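Hypothetical oxidoreductase ycnD (Bacillus subtilis, PDB 1ZCH) catalyses NAD(P)H-dependent reduction of FMN and also reduces nitroaromatic compounds, quinones, chromates and azo dyes, working as a homodimer with bound flavin. Local coordinates at residues 68-73 with 133-138. Sequence-based numbering, arbitrary orientation.
With FMN (flavin mononucleotide), chain D.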
ATOM      1  N   PRO A  68      -9.817  18.442  12.368  1.00 20.32           N
ATOM      2  CA  PRO A  68     -10.665  19.411  11.665  1.00 19.69           C
ATOM      3  C   PRO A  68     -10.785  19.313  10.146  1.00 19.48           C
ATOM      4  O   PRO A  68     -11.844  19.621   9.593  1.00 18.10           O
ATOM      5  CB  PRO A  68     -10.108  20.757  12.129  1.00 20.85           C
ATOM      6  CG  PRO A  68      -8.674  20.455  12.401  1.00 22.25           C
ATOM      7  CD  PRO A  68      -8.759  19.138  13.122  1.00 20.76           C
ATOM      8  N   TRP A  69      -9.721  18.895   9.467  1.00 16.52           N
ATOM      9  CA  TRP A  69      -9.775  18.790   8.014  1.00 15.85           C
ATOM     10  C   TRP A  69     -10.734  17.701   7.535  1.00 14.77           C
ATOM     11  O   TRP A  69     -11.233  17.764   6.414  1.00 15.91           O
ATOM     12  CB  TRP A  69      -8.368  18.580   7.437  1.00 14.54           C
ATOM     13  CG  TRP A  69      -7.457  17.745   8.283  1.00 16.23           C
ATOM     14  CD1 TRP A  69      -7.274  16.391   8.216  1.00 15.24           C
ATOM     15  CD2 TRP A  69      -6.586  18.216   9.319  1.00 16.12           C
ATOM     16  NE1 TRP A  69      -6.340  15.992   9.144  1.00 17.01           N
ATOM     17  CE2 TRP A  69      -5.903  17.092   9.836  1.00 15.91           C
ATOM     18  CE3 TRP A  69      -6.317  19.482   9.862  1.00 15.69           C
ATOM     19  CZ2 TRP A  69      -4.964  17.194  10.868  1.00 15.95           C
ATOM     20  CZ3 TRP A  69      -5.383  19.583  10.889  1.00 16.43           C
ATOM     21  CH2 TRP A  69      -4.719  18.444  11.381  1.00 17.19           C
ATOM     22  N   ILE A  70     -11.000  16.712   8.384  1.00 14.19           N
ATOM     23  CA  ILE A  70     -11.928  15.640   8.035  1.00 14.73           C
ATOM     24  C   ILE A  70     -13.340  16.232   7.997  1.00 15.53           C
ATOM     25  O   ILE A  70     -14.111  15.974   7.069  1.00 14.87           O
ATOM     26  CB  ILE A  70     -11.888  14.494   9.078  1.00 15.77           C
ATOM     27  CG1 ILE A  70     -10.524  13.800   9.032  1.00 16.16           C
ATOM     28  CG2 ILE A  70     -13.009  13.489   8.806  1.00 14.43           C
ATOM     29  CD1 ILE A  70     -10.352  12.700  10.069  1.00 16.55           C
ATOM     30  N   ASP A  71     -13.662  17.034   9.008  1.00 17.22           N
ATOM     31  CA  ASP A  71     -14.969  17.682   9.106  1.00 18.80           C
ATOM     32  C   ASP A  71     -15.127  18.718   7.991  1.00 18.62           C
ATOM     33  O   ASP A  71     -16.192  18.853   7.382  1.00 18.34           O
ATOM     34  CB  ASP A  71     -15.120  18.357  10.467  0.50 20.37           C
ATOM     35  CG  ASP A  71     -16.481  18.990  10.651  0.50 21.47           C
ATOM     36  OD1 ASP A  71     -17.486  18.246  10.689  0.50 21.60           O
ATOM     37  OD2 ASP A  71     -16.547  20.232  10.753  0.50 24.13           O
ATOM     38  N   GLN A  72     -14.051  19.455   7.745  1.00 17.37           N
ATOM     39  CA  GLN A  72     -14.028  20.515   6.746  1.00 18.37           C
ATOM     40  C   GLN A  72     -14.167  20.054   5.294  1.00 17.40           C
ATOM     41  O   GLN A  72     -14.926  20.647   4.523  1.00 18.11           O
ATOM     42  CB  GLN A  72     -12.739  21.324   6.918  1.00 20.81           C
ATOM     43  CG  GLN A  72     -12.641  22.580   6.073  1.00 24.46           C
ATOM     44  CD  GLN A  72     -11.350  23.337   6.328  1.00 27.44           C
ATOM     45  OE1 GLN A  72     -10.256  22.823   6.079  1.00 27.39           O
ATOM     46  NE2 GLN A  72     -11.468  24.561   6.834  1.00 27.86           N
ATOM     47  N   ALA A  73     -13.441  19.007   4.911  1.00 14.80           N
ATOM     48  CA  ALA A  73     -13.502  18.507   3.537  1.00 14.30           C
ATOM     49  C   ALA A  73     -14.837  17.823   3.266  1.00 13.60           C
ATOM     50  O   ALA A  73     -15.416  17.211   4.160  1.00 13.73           O
ATOM     51  CB  ALA A  73     -12.358  17.534   3.275  1.00 12.35           C
ATOM     52  N   VAL A 133      -5.224  14.047   2.144  1.00  9.65           N
ATOM     53  CA  VAL A 133      -4.394  13.746   3.305  1.00 10.30           C
ATOM     54  C   VAL A 133      -4.900  12.428   3.883  1.00 10.88           C
ATOM     55  O   VAL A 133      -6.087  12.283   4.184  1.00 10.59           O
ATOM     56  CB  VAL A 133      -4.415  14.857   4.394  1.00 10.91           C
ATOM     57  CG1 VAL A 133      -5.794  14.978   5.041  1.00 11.42           C
ATOM     58  CG2 VAL A 133      -3.352  14.543   5.450  1.00 12.21           C
ATOM     59  N   PRO A 134      -4.013  11.428   3.995  1.00  9.20           N
ATOM     60  CA  PRO A 134      -4.462  10.146   4.547  1.00 10.07           C
ATOM     61  C   PRO A 134      -4.708  10.302   6.042  1.00 10.18           C
ATOM     62  O   PRO A 134      -4.205  11.243   6.657  1.00  9.65           O
ATOM     63  CB  PRO A 134      -3.290   9.204   4.258  1.00 10.83           C
ATOM     64  CG  PRO A 134      -2.580   9.854   3.093  1.00 11.82           C
ATOM     65  CD  PRO A 134      -2.646  11.319   3.458  1.00 10.72           C
ATOM     66  N   ILE A 135      -5.484   9.388   6.617  1.00 10.08           N
ATOM     67  CA  ILE A 135      -5.790   9.432   8.042  1.00  9.66           C
ATOM     68  C   ILE A 135      -5.577   8.054   8.667  1.00  9.80           C
ATOM     69  O   ILE A 135      -6.468   7.208   8.653  1.00 10.54           O
ATOM     70  CB  ILE A 135      -7.256   9.870   8.298  1.00 10.51           C
ATOM     71  CG1 ILE A 135      -7.505  11.270   7.717  1.00 11.15           C
ATOM     72  CG2 ILE A 135      -7.548   9.849   9.795  1.00  9.95           C
ATOM     73  CD1 ILE A 135      -6.732  12.387   8.404  1.00 10.61           C
ATOM     74  N   GLY A 136      -4.388   7.832   9.215  1.00 10.46           N
ATOM     75  CA  GLY A 136      -4.099   6.550   9.833  1.00 10.40           C
ATOM     76  C   GLY A 136      -4.757   6.415  11.191  1.00 11.52           C
ATOM     77  O   GLY A 136      -4.866   5.311  11.729  1.00 12.03           O
ATOM     78  N   ALA A 137      -5.210   7.541  11.739  1.00 11.63           N
ATOM     79  CA  ALA A 137      -5.851   7.561  13.049  1.00 11.04           C
ATOM     80  C   ALA A 137      -7.162   6.781  13.114  1.00 13.00           C
ATOM     81  O   ALA A 137      -7.739   6.629  14.191  1.00 12.59           O
ATOM     82  CB  ALA A 137      -6.080   9.003  13.493  1.00 13.29           C
ATOM     83  N   VAL A 138      -7.644   6.293  11.972  1.00 12.73           N
ATOM     84  CA  VAL A 138      -8.872   5.508  11.977  1.00 12.70           C
ATOM     85  C   VAL A 138      -8.627   4.220  12.762  1.00 13.65           C
ATOM     86  O   VAL A 138      -9.568   3.561  13.203  1.00 14.01           O
ATOM     87  CB  VAL A 138      -9.343   5.139  10.548  1.00 12.83           C
ATOM     88  CG1 VAL A 138      -9.731   6.400   9.792  1.00 11.14           C
ATOM     89  CG2 VAL A 138      -8.245   4.375   9.804  1.00 11.10           C
TER
HETATM   90  N1  FMN D 301      -1.853  13.224   8.417  1.00 16.46           N
HETATM   91  C2  FMN D 301      -2.708  13.698   9.344  1.00 16.60           C
HETATM   92  O2  FMN D 301      -2.881  14.875   9.515  1.00 18.22           O
HETATM   93  N3  FMN D 301      -3.473  12.817  10.186  1.00 16.76           N
HETATM   94  C4  FMN D 301      -3.374  11.425  10.078  1.00 15.32           C
HETATM   95  O4  FMN D 301      -4.039  10.719  10.816  1.00 12.83           O
HETATM   96  C4A FMN D 301      -2.458  10.896   9.062  1.00 15.07           C
HETATM   97  N5  FMN D 301      -2.306   9.541   8.911  1.00 15.88           N
HETATM   98  C5A FMN D 301      -1.576   9.082   7.830  1.00 13.89           C
HETATM   99  C6  FMN D 301      -1.591   7.670   7.572  1.00 15.53           C
HETATM  100  C7  FMN D 301      -0.930   7.124   6.475  1.00 14.36           C
HETATM  101  C7M FMN D 301      -1.029   5.636   6.208  1.00 14.51           C
HETATM  102  C8  FMN D 301      -0.158   7.998   5.569  1.00 13.08           C
HETATM  103  C8M FMN D 301       0.539   7.468   4.342  1.00 10.68           C
HETATM  104  C9  FMN D 301      -0.098   9.396   5.826  1.00 13.03           C
HETATM  105  C9A FMN D 301      -0.810   9.955   6.940  1.00 15.34           C
HETATM  106  N10 FMN D 301      -0.888  11.398   7.225  1.00 13.78           N
HETATM  107  C10 FMN D 301      -1.705  11.871   8.221  1.00 15.02           C
HETATM  108  C1' FMN D 301      -0.098  12.350   6.378  1.00 13.78           C
HETATM  109  C2' FMN D 301       1.424  12.364   6.749  1.00 15.00           C
HETATM  110  O2' FMN D 301       1.590  13.149   7.938  1.00 16.34           O
HETATM  111  C3' FMN D 301       2.184  12.968   5.557  1.00 15.60           C
HETATM  112  O3' FMN D 301       2.002  12.100   4.421  1.00 14.60           O
HETATM  113  C4' FMN D 301       3.699  13.087   5.850  1.00 16.65           C
HETATM  114  O4' FMN D 301       3.950  14.001   6.923  1.00 18.00           O
HETATM  115  C5' FMN D 301       4.394  13.530   4.571  1.00 17.34           C
HETATM  116  O5' FMN D 301       3.977  15.000   4.224  1.00 16.97           O
HETATM  117  P   FMN D 301       3.310  15.223   2.858  1.00 17.87           P
HETATM  118  O1P FMN D 301       4.311  15.150   1.807  1.00 17.26           O
HETATM  119  O2P FMN D 301       2.713  16.545   2.858  1.00 16.69           O
HETATM  120  O3P FMN D 301       2.282  14.219   2.613  1.00 15.04           O
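W69, on the short helix 68-72, meets V133 and I135 of strand 131-135 beside the FMN of this nitroreductase-fold flavoenzyme. Its indole is broad enough to reach both residues and the flavin. Methyl CG1 of V133 approaches W69 CD1 obliquely at 3.8 Å, whereas CD1 of I135 lies in the ring plane at the edge, 3.7 Å from W69 NE1. On the same indole, W69 CZ2 comes to 3.4 Å from FMN O2, while NE1 makes a weak hydrogen bond to OE1 of Q67, which also hydrogen-bonds FMN. Cut back to an alanine, W69 would probably open a gap beside the pyrimidine end of the flavin and leave V133 CG1 and I135 CD1 without the indole they pack against. Next along the helix, I70 suits a buried apolar site lined by V162 and F76: its extended chain (chi2 177°) carries CD1 of I70 to 4.0 Å from I135 CG1, the two side chains meeting tip to tip. The two methyls of V133 face different partners, CG1 the indole and CG2 the flavin, 3.6 Å from FMN N1. Next to I135, G136 suits its place because a side chain would collide with FMN C6; the backbone N of G136 donates a nearly straight hydrogen bond (166°) to FMN N5, 2.7 Å away.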